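Local coordinates for ABC transporter substrate-binding protein-branched chain amino acid transport (Streptococcus pneumoniae, PDB 4GNR) that binds isoleucine and probably delivers branched-chain amino acids to an ABC transporter at the cell surface, at residues 122-125 with 126-130; 160-163 with 164-168; 285-288 with 289-293. One frame throughout, in Å; residues are numbered along the deposited sequence.

Along the chain the contacts run in series, and contact 1 lies between the other two in space. It covers the link from strand 119-121, an outermost strand of the five-stranded parallel sheet, to helix 126-139. Contact 2, on helix 155-167 beside the seven-stranded mixed sheet, has its centre about 12 Å from that of contact 1 and touches it. Contact 3, on helix 281-297, is centred about 18 Å from contact 1 and meets it through Leu285. Contacts 2 and 3 lie on opposite sides of the chain's centre, nearest atoms about 13 Å apart. This fits a two-lobed periplasmic binding protein, with contact 1 probably where the chain crosses between the lobes near the bound isoleucine.

Contact 1. Residues 122-125 with 126-130; sequences GTFQ and DSFQG
The rings of Phe124 and Phe128 lie nearly parallel, their planes 17° apart, but slid so far that they barely overlap, with centroids 5.1 Å apart. The motif is a strand-to-helix link of the periplasmic binding protein fold, with Gln125 as N-cap of helix 126-139. Over one face of the Phe128 ring lies CB of Phe124, in a CH-pi contact 3.8 Å from its centroid. Over the centre of one Phe124 face sits OG1 of Thr123, 3.7 Å above the plane. The Gln129 side chain crosses that of Phe124 at about a right angle, its amide plane turned 53° from the ring, with CD 3.7 Å from Phe124 CE2. A chi1 of 46° wedges Phe124 CG between its own backbone N and carbonyl carbon, which sets the ring beside both Phe128 and Gln129. Ile251 and Ala335, on strands of the mixed sheet, also pack against Phe124. The Gln129 amide is held through OE1 by the backbone N of Asp229, and NE2 adds a weak bond to Asp126 OD1. Asp126 OD1 in turn bonds to Thr108 OG1, so the first turn acts as a second shell, bonded to two residues of the isoleucine pocket. Gln125 folds back at chi2, and NE2 reaches Thr123 O weakly at 3.2 Å. The first turn closes with Gln129 N bonded to Gln125 O at 3.0 Å.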
ATOM      1  N   GLY A 122      -3.892  -3.527   7.520  1.00  5.28           N
ATOM      2  CA  GLY A 122      -3.218  -4.764   7.147  1.00  5.35           C
ATOM      3  C   GLY A 122      -1.720  -4.714   6.916  1.00  5.42           C
ATOM      4  O   GLY A 122      -1.115  -5.745   6.692  1.00  6.15           O
ATOM      5  N   THR A 123      -1.140  -3.528   7.011  1.00  5.88           N
ATOM      6  CA  THR A 123       0.251  -3.297   6.616  1.00  6.12           C
ATOM      7  C   THR A 123       1.098  -2.613   7.690  1.00  6.38           C
ATOM      8  O   THR A 123       0.663  -2.376   8.824  1.00  7.72           O
ATOM      9  CB  THR A 123       0.215  -2.457   5.279  1.00  6.63           C
ATOM     10  OG1 THR A 123       1.515  -2.459   4.684  1.00  7.33           O
ATOM     11  CG2 THR A 123      -0.278  -1.051   5.535  1.00  7.28           C
ATOM     12  N   PHE A 124       2.354  -2.351   7.333  1.00  6.66           N
ATOM     13  CA  PHE A 124       3.306  -1.649   8.170  1.00  6.79           C
ATOM     14  C   PHE A 124       3.040  -0.122   8.124  1.00  6.41           C
ATOM     15  O   PHE A 124       2.123   0.347   7.448  1.00  7.06           O
ATOM     16  CB  PHE A 124       4.749  -2.047   7.781  1.00  7.55           C
ATOM     17  CG  PHE A 124       5.005  -2.051   6.280  1.00  8.08           C
ATOM     18  CD1 PHE A 124       5.374  -3.225   5.640  1.00  9.18           C
ATOM     19  CD2 PHE A 124       4.851  -0.902   5.508  1.00  8.37           C
ATOM     20  CE1 PHE A 124       5.602  -3.249   4.258  1.00 10.60           C
ATOM     21  CE2 PHE A 124       5.047  -0.934   4.118  1.00  9.56           C
ATOM     22  CZ  PHE A 124       5.410  -2.106   3.502  1.00 10.33           C
ATOM     23  N   GLN A 125       3.852   0.645   8.846  1.00  7.28           N
ATOM     24  CA  GLN A 125       3.682   2.104   8.962  1.00  7.14           C
ATOM     25  C   GLN A 125       4.828   2.900   8.361  1.00  7.14           C
ATOM     26  O   GLN A 125       5.931   2.375   8.089  1.00  8.02           O
ATOM     27  CB  GLN A 125       3.414   2.536  10.423  1.00  8.89           C
ATOM     28  CG  GLN A 125       1.982   2.289  10.921  1.00  8.65           C
ATOM     29  CD  GLN A 125       1.595   0.829  10.953  1.00  8.04           C
ATOM     30  OE1 GLN A 125       2.261   0.009  11.593  1.00  9.90           O
ATOM     31  NE2 GLN A 125       0.498   0.495  10.306  1.00  9.06           N
ATOM     32  N   ASP A 126       4.577   4.197   8.179  1.00  7.59           N
ATOM     33  CA  ASP A 126       5.555   5.094   7.548  1.00  7.67           C
ATOM     34  C   ASP A 126       6.824   5.275   8.358  1.00  7.69           C
ATOM     35  O   ASP A 126       7.900   5.402   7.760  1.00  7.87           O
ATOM     36  CB  ASP A 126       4.899   6.418   7.217  1.00  8.02           C
ATOM     37  CG  ASP A 126       3.817   6.266   6.160  1.00  8.56           C
ATOM     38  OD1 ASP A 126       3.919   5.340   5.330  1.00  9.39           O
ATOM     39  OD2 ASP A 126       2.875   7.078   6.179  1.00 10.72           O
ATOM     40  N   SER A 127       6.736   5.285   9.677  0.50  8.03           N
ATOM     41  CA  SER A 127       7.949   5.417  10.490  0.50  8.87           C
ATOM     42  C   SER A 127       8.904   4.251  10.178  0.50  8.25           C
ATOM     43  O   SER A 127      10.099   4.445   9.929  0.50  8.31           O
ATOM     44  CB  SER A 127       7.576   5.454  11.958  0.50 10.22           C
ATOM     45  OG  SER A 127       6.834   4.304  12.296  0.50 12.49           O
ATOM     46  N   PHE A 128       8.336   3.053  10.162  1.00  8.22           N
ATOM     47  CA  PHE A 128       9.033   1.793   9.832  1.00  7.93           C
ATOM     48  C   PHE A 128       9.663   1.933   8.433  1.00  7.11           C
ATOM     49  O   PHE A 128      10.838   1.593   8.243  1.00  7.56           O
ATOM     50  CB  PHE A 128       7.967   0.685   9.938  1.00  8.05           C
ATOM     51  CG  PHE A 128       8.288  -0.681   9.366  1.00  7.92           C
ATOM     52  CD1 PHE A 128       8.589  -1.755  10.180  1.00 10.78           C
ATOM     53  CD2 PHE A 128       8.117  -0.930   8.019  1.00  7.63           C
ATOM     54  CE1 PHE A 128       8.761  -3.026   9.639  1.00 12.00           C
ATOM     55  CE2 PHE A 128       8.266  -2.191   7.497  1.00  8.19           C
ATOM     56  CZ  PHE A 128       8.585  -3.241   8.322  1.00  9.71           C
ATOM     57  N   GLN A 129       8.906   2.441   7.446  1.00  7.04           N
ATOM     58  CA  GLN A 129       9.453   2.612   6.107  1.00  6.88           C
ATOM     59  C   GLN A 129      10.663   3.559   6.079  1.00  6.81           C
ATOM     60  O   GLN A 129      11.675   3.283   5.438  1.00  7.25           O
ATOM     61  CB  GLN A 129       8.413   3.100   5.104  1.00  7.11           C
ATOM     62  CG  GLN A 129       7.262   2.129   4.904  1.00  7.10           C
ATOM     63  CD  GLN A 129       6.514   2.425   3.616  1.00  7.42           C
ATOM     64  OE1 GLN A 129       7.006   2.132   2.526  1.00  8.45           O
ATOM     65  NE2 GLN A 129       5.315   2.968   3.730  1.00  9.32           N
ATOM     66  N   GLY A 130      10.534   4.697   6.750  1.00  7.24           N
ATOM     67  CA  GLY A 130      11.641   5.672   6.743  1.00  7.38           C
ATOM     68  C   GLY A 130      12.917   5.131   7.365  1.00  7.74           C
ATOM     69  O   GLY A 130      14.022   5.422   6.900  1.00  8.30           O
TER

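Contact 2. Residues 160-163 with 164-168; sequences IAKS and FRESY
Lys162 and Glu166, one turn apart on helix 155-167, form an i to i+4 salt bridge, made in the one of two Glu166 conformers described here, on the outer side of a beta-alpha-beta unit whose strands are 145-151 and 171-178. Lys162 starts with CG opposite the backbone N (chi1 176°) and stays extended as far as CE. There a bend at chi4 of -87° turns NZ to Glu166 OE2, 3.0 Å away, on the syn side and somewhat out of the carboxylate plane. Glu166 is stretched beyond CG, whose methylene lies 3.1 Å from Lys162 O. Arg165 also reaches back one turn, along another side of the helix: its CG passes 3.4 Å from Ala161 O, NH1 comes to 3.9 Å from Ala161 CB, and NE forms a salt bridge with Asp175 on strand 171-178. On the sheet side Phe164 extends toward Val146 and Ile172, and Tyr168 CB lies over one face of its ring. Ser163 has its OG opposite the backbone N (chi1 174°), where it bonds to Ser127 O of helix 126-139. Water 1 bridges the turn, donating to Ser163 OG at 2.9 Å and, in the same Glu166 conformer, to Glu166 OE1 at 3.0 Å.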
ATOM      1  N   ILE A 160       7.141   9.502   5.899  1.00  8.37           N
ATOM      2  CA  ILE A 160       8.334   8.746   5.523  1.00  7.83           C
ATOM      3  C   ILE A 160       9.568   9.675   5.617  1.00  8.14           C
ATOM      4  O   ILE A 160      10.602   9.311   6.168  1.00  8.43           O
ATOM      5  CB  ILE A 160       8.202   8.133   4.116  1.00  7.72           C
ATOM      6  CG1 ILE A 160       7.073   7.101   4.097  1.00  8.33           C
ATOM      7  CG2 ILE A 160       9.544   7.529   3.687  1.00  8.81           C
ATOM      8  CD1 ILE A 160       6.877   6.443   2.745  1.00 11.46           C
ATOM      9  N   ALA A 161       9.442  10.884   5.076  1.00  8.57           N
ATOM     10  CA  ALA A 161      10.560  11.839   5.099  1.00  9.16           C
ATOM     11  C   ALA A 161      10.992  12.169   6.540  1.00  9.45           C
ATOM     12  O   ALA A 161      12.194  12.222   6.843  1.00  9.99           O
ATOM     13  CB  ALA A 161      10.206  13.095   4.338  1.00 10.17           C
ATOM     14  N   LYS A 162      10.012  12.401   7.416  1.00  9.69           N
ATOM     15  CA  LYS A 162      10.314  12.720   8.829  1.00 10.47           C
ATOM     16  C   LYS A 162      11.142  11.604   9.469  1.00 10.18           C
ATOM     17  O   LYS A 162      12.159  11.847  10.130  1.00 10.89           O
ATOM     18  CB  LYS A 162       9.025  12.979   9.616  1.00 11.89           C
ATOM     19  CG  LYS A 162       9.216  13.221  11.108  1.00 14.22           C
ATOM     20  CD  LYS A 162       7.871  13.414  11.815  1.00 17.55           C
ATOM     21  CE  LYS A 162       8.018  13.616  13.315  1.00 22.18           C
ATOM     22  NZ  LYS A 162       8.039  12.327  14.048  1.00 26.67           N
ATOM     23  N   SER A 163      10.690  10.370   9.274  1.00  9.64           N
ATOM     24  CA  SER A 163      11.398   9.230   9.834  1.00  9.77           C
ATOM     25  C   SER A 163      12.800   9.063   9.229  1.00  9.23           C
ATOM     26  O   SER A 163      13.775   8.764   9.938  1.00 10.09           O
ATOM     27  CB  SER A 163      10.552   7.986   9.650  1.00 10.33           C
ATOM     28  OG  SER A 163      11.295   6.867  10.073  1.00 11.48           O
ATOM     29  N   PHE A 164      12.888   9.241   7.917  1.00  9.00           N
ATOM     30  CA  PHE A 164      14.171   9.162   7.253  1.00  9.04           C
ATOM     31  C   PHE A 164      15.161  10.179   7.849  1.00  9.57           C
ATOM     32  O   PHE A 164      16.303   9.848   8.193  1.00 10.36           O
ATOM     33  CB  PHE A 164      14.038   9.405   5.748  1.00  8.97           C
ATOM     34  CG  PHE A 164      15.362   9.371   5.043  1.00  8.61           C
ATOM     35  CD1 PHE A 164      15.920   8.168   4.637  1.00  9.25           C
ATOM     36  CD2 PHE A 164      16.093  10.531   4.843  1.00  9.57           C
ATOM     37  CE1 PHE A 164      17.158   8.120   4.048  1.00  9.91           C
ATOM     38  CE2 PHE A 164      17.353  10.472   4.246  1.00 10.49           C
ATOM     39  CZ  PHE A 164      17.874   9.258   3.847  1.00  9.78           C
ATOM     40  N   ARG A 165      14.723  11.431   7.969  1.00 10.19           N
ATOM     41  CA  ARG A 165      15.610  12.486   8.515  1.00 11.18           C
ATOM     42  C   ARG A 165      16.072  12.170   9.936  1.00 12.03           C
ATOM     43  O   ARG A 165      17.211  12.437  10.323  1.00 13.25           O
ATOM     44  CB  ARG A 165      14.970  13.879   8.505  1.00 11.61           C
ATOM     45  CG  ARG A 165      14.677  14.452   7.151  1.00 12.28           C
ATOM     46  CD  ARG A 165      14.239  15.943   7.267  1.00 13.41           C
ATOM     47  NE  ARG A 165      13.706  16.461   6.014  1.00 14.16           N
ATOM     48  CZ  ARG A 165      12.416  16.409   5.699  1.00 14.75           C
ATOM     49  NH1 ARG A 165      11.542  15.939   6.579  1.00 15.04           N
ATOM     50  NH2 ARG A 165      11.989  16.836   4.522  1.00 15.90           N
ATOM     51  N   GLU A 166      15.172  11.596  10.724  0.50 11.63           N
ATOM     52  CA  GLU A 166      15.499  11.232  12.117  0.50 12.75           C
ATOM     53  C   GLU A 166      16.592  10.174  12.209  0.50 11.63           C
ATOM     54  O   GLU A 166      17.496  10.244  13.045  0.50 11.80           O
ATOM     55  CB  GLU A 166      14.255  10.686  12.839  0.50 13.68           C
ATOM     56  CG  GLU A 166      13.150  11.702  13.050  0.50 16.93           C
ATOM     57  CD  GLU A 166      11.874  11.111  13.637  0.50 19.45           C
ATOM     58  OE1 GLU A 166      11.673   9.873  13.588  0.50 22.16           O
ATOM     59  OE2 GLU A 166      11.043  11.908  14.123  0.50 22.40           O
ATOM     60  N   SER A 167      16.492   9.190  11.324  0.50 10.75           N
ATOM     61  CA  SER A 167      17.418   8.057  11.298  0.50 11.01           C
ATOM     62  C   SER A 167      18.745   8.236  10.582  0.50 10.87           C
ATOM     63  O   SER A 167      19.783   7.737  11.039  0.50 11.13           O
ATOM     64  CB  SER A 167      16.706   6.879  10.612  0.50 11.29           C
ATOM     65  OG  SER A 167      15.495   6.556  11.267  0.50 14.25           O
ATOM     66  N   TYR A 168      18.717   9.009   9.508  1.00 11.10           N
ATOM     67  CA  TYR A 168      19.890   9.147   8.652  1.00 11.21           C
ATOM     68  C   TYR A 168      21.032   9.957   9.236  1.00 10.98           C
ATOM     69  O   TYR A 168      20.824  11.068   9.667  1.00 12.82           O
ATOM     70  CB  TYR A 168      19.423   9.655   7.278  1.00 11.15           C
ATOM     71  CG  TYR A 168      20.514   9.642   6.227  1.00 10.70           C
ATOM     72  CD1 TYR A 168      20.993  10.820   5.684  1.00 11.13           C
ATOM     73  CD2 TYR A 168      21.096   8.450   5.819  1.00 11.52           C
ATOM     74  CE1 TYR A 168      21.996  10.812   4.730  1.00 12.21           C
ATOM     75  CE2 TYR A 168      22.115   8.433   4.882  1.00 12.73           C
ATOM     76  CZ  TYR A 168      22.558   9.616   4.332  1.00 12.34           C
ATOM     77  OH  TYR A 168      23.579   9.604   3.394  1.00 14.50           O
TER
HETATM   78  O   HOH W   1      12.797   7.249  12.554  1.00 29.50           O

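Contact 3. Residues 285-288 with 289-293; sequences LAYD and SVHLV
Tyr287 and His291 stand one turn apart on helix 281-297, side by side and pointing the same way, and supply the aromatic part of this contact. His291 CD2 lies over one face of the Tyr287 ring, 3.7 Å from CE1, while the two planes meet obliquely at 52° with centroids 5.0 Å apart. The edge of the imidazole is also turned to the backbone: Tyr287 O lies near its plane, 3.5 Å from CD2. Tyr287 can run alongside because its CG is directed opposite the backbone N (chi1 -179°). Phe267 meets the Tyr287 ring as well, and the hydroxyl bonds to Glu37 of helix 21-40.

Backbone bonds form the regular helical ladder, four of them crossing from 285-288 to 289-293. Leu292 N is bonded to Asp288 O at 2.9 Å, and the longest is His291 N to Tyr287 O at 3.2 Å. Leu292 CG also rides 3.4 Å from Asp288 O.

Water adds a further polar link. Water 2 donates to Leu285 O at 2.8 Å and is hydrogen-bonded to Ser289 OG at 2.7 Å.

Apolar packing places Val290 against helix 21-40 and Leu292 against Ile103, fitting the helix into the lobe built on the five-stranded parallel sheet.

The Asp288 carboxylate is bonded by the Thr320 hydroxyl and the Val319 backbone N-H, which would probably stabilise a negative charge. The His291 ring lies beside Tyr287 instead, too far from this carboxylate for a salt bridge. Across the contact itself, then, His291 is engaged through ring packing and its backbone N-H, whereas Leu285 O accepts two hydrogen bonds, from Ser289 N and from the water, which ties the serine to the preceding turn by both its backbone and its hydroxyl.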
ATOM      1  N   LEU A 285      -2.193  -7.819  -0.420  1.00  4.97           N
ATOM      2  CA  LEU A 285      -2.709  -7.347   0.869  1.00  4.87           C
ATOM      3  C   LEU A 285      -4.235  -7.351   0.888  1.00  4.62           C
ATOM      4  O   LEU A 285      -4.832  -7.728   1.893  1.00  4.92           O
ATOM      5  CB  LEU A 285      -2.190  -5.941   1.194  1.00  5.13           C
ATOM      6  CG  LEU A 285      -0.721  -5.872   1.639  1.00  6.14           C
ATOM      7  CD1 LEU A 285      -0.210  -4.444   1.546  1.00  7.23           C
ATOM      8  CD2 LEU A 285      -0.526  -6.411   3.063  1.00  7.23           C
ATOM      9  N   ALA A 286      -4.872  -6.937  -0.212  1.00  4.59           N
ATOM     10  CA  ALA A 286      -6.340  -6.875  -0.262  1.00  4.74           C
ATOM     11  C   ALA A 286      -6.967  -8.276  -0.218  1.00  4.73           C
ATOM     12  O   ALA A 286      -8.014  -8.482   0.404  1.00  5.10           O
ATOM     13  CB  ALA A 286      -6.795  -6.114  -1.477  1.00  5.71           C
ATOM     14  N   TYR A 287      -6.327  -9.229  -0.894  1.00  4.85           N
ATOM     15  CA  TYR A 287      -6.764 -10.630  -0.877  1.00  5.31           C
ATOM     16  C   TYR A 287      -6.767 -11.122   0.583  1.00  5.09           C
ATOM     17  O   TYR A 287      -7.738 -11.732   1.061  1.00  5.38           O
ATOM     18  CB  TYR A 287      -5.834 -11.433  -1.774  1.00  5.63           C
ATOM     19  CG  TYR A 287      -6.144 -12.898  -1.911  1.00  5.58           C
ATOM     20  CD1 TYR A 287      -5.598 -13.820  -1.039  1.00  7.10           C
ATOM     21  CD2 TYR A 287      -6.928 -13.374  -2.961  1.00  6.33           C
ATOM     22  CE1 TYR A 287      -5.822 -15.188  -1.204  1.00  8.33           C
ATOM     23  CE2 TYR A 287      -7.157 -14.738  -3.142  1.00  7.24           C
ATOM     24  CZ  TYR A 287      -6.595 -15.635  -2.262  1.00  7.89           C
ATOM     25  OH  TYR A 287      -6.751 -16.987  -2.409  1.00  9.80           O
ATOM     26  N   ASP A 288      -5.679 -10.868   1.309  1.00  4.93           N
ATOM     27  CA  ASP A 288      -5.613 -11.239   2.721  1.00  5.30           C
ATOM     28  C   ASP A 288      -6.677 -10.510   3.551  1.00  4.77           C
ATOM     29  O   ASP A 288      -7.264 -11.118   4.449  1.00  5.44           O
ATOM     30  CB  ASP A 288      -4.228 -11.008   3.315  1.00  5.51           C
ATOM     31  CG  ASP A 288      -3.238 -12.124   3.010  1.00  6.15           C
ATOM     32  OD1 ASP A 288      -3.617 -13.154   2.421  1.00  7.12           O
ATOM     33  OD2 ASP A 288      -2.067 -11.959   3.446  1.00  6.90           O
ATOM     34  N   SER A 289      -6.916  -9.225   3.290  1.00  4.92           N
ATOM     35  CA  SER A 289      -7.924  -8.486   4.051  1.00  5.06           C
ATOM     36  C   SER A 289      -9.306  -9.129   3.908  1.00  4.82           C
ATOM     37  O   SER A 289     -10.052  -9.214   4.895  1.00  5.32           O
ATOM     38  CB  SER A 289      -7.974  -7.021   3.674  1.00  5.24           C
ATOM     39  OG  SER A 289      -6.908  -6.250   4.217  1.00  6.71           O
ATOM     40  N   VAL A 290      -9.664  -9.554   2.695  1.00  5.02           N
ATOM     41  CA  VAL A 290     -10.957 -10.232   2.522  1.00  5.13           C
ATOM     42  C   VAL A 290     -11.007 -11.517   3.349  1.00  5.40           C
ATOM     43  O   VAL A 290     -12.006 -11.796   3.999  1.00  5.86           O
ATOM     44  CB  VAL A 290     -11.274 -10.489   1.043  1.00  5.57           C
ATOM     45  CG1 VAL A 290     -12.452 -11.449   0.900  1.00  6.66           C
ATOM     46  CG2 VAL A 290     -11.531  -9.186   0.329  1.00  6.20           C
ATOM     47  N   HIS A 291      -9.944 -12.331   3.300  1.00  5.77           N
ATOM     48  CA  HIS A 291      -9.933 -13.555   4.104  1.00  6.03           C
ATOM     49  C   HIS A 291     -10.028 -13.255   5.596  1.00  5.90           C
ATOM     50  O   HIS A 291     -10.685 -14.001   6.336  1.00  6.86           O
ATOM     51  CB  HIS A 291      -8.710 -14.415   3.782  1.00  6.77           C
ATOM     52  CG  HIS A 291      -8.903 -15.249   2.580  1.00  7.51           C
ATOM     53  ND1 HIS A 291      -9.607 -16.427   2.659  1.00 12.67           N
ATOM     54  CD2 HIS A 291      -8.554 -15.093   1.290  1.00 10.29           C
ATOM     55  CE1 HIS A 291      -9.669 -16.982   1.468  1.00 12.69           C
ATOM     56  NE2 HIS A 291      -9.033 -16.202   0.615  1.00 10.59           N
ATOM     57  N   LEU A 292      -9.358 -12.214   6.062  1.00  5.75           N
ATOM     58  CA  LEU A 292      -9.437 -11.835   7.475  1.00  6.06           C
ATOM     59  C   LEU A 292     -10.896 -11.530   7.858  1.00  5.71           C
ATOM     60  O   LEU A 292     -11.385 -11.962   8.918  1.00  6.67           O
ATOM     61  CB  LEU A 292      -8.553 -10.609   7.750  1.00  5.84           C
ATOM     62  CG  LEU A 292      -7.054 -10.928   7.837  1.00  6.29           C
ATOM     63  CD1 LEU A 292      -6.209  -9.698   7.624  1.00  7.58           C
ATOM     64  CD2 LEU A 292      -6.736 -11.573   9.192  1.00  7.35           C
ATOM     65  N   VAL A 293     -11.578 -10.759   7.023  1.00  5.70           N
ATOM     66  CA  VAL A 293     -12.991 -10.402   7.262  1.00  5.88           C
ATOM     67  C   VAL A 293     -13.882 -11.644   7.184  1.00  6.39           C
ATOM     68  O   VAL A 293     -14.753 -11.833   8.043  1.00  6.85           O
ATOM     69  CB  VAL A 293     -13.455  -9.319   6.294  1.00  6.43           C
ATOM     70  CG1 VAL A 293     -14.968  -9.127   6.344  1.00  7.74           C
ATOM     71  CG2 VAL A 293     -12.717  -7.996   6.574  1.00  7.03           C
TER
HETATM   72  O   HOH W   2      -4.407  -7.274   4.647  1.00  8.05           O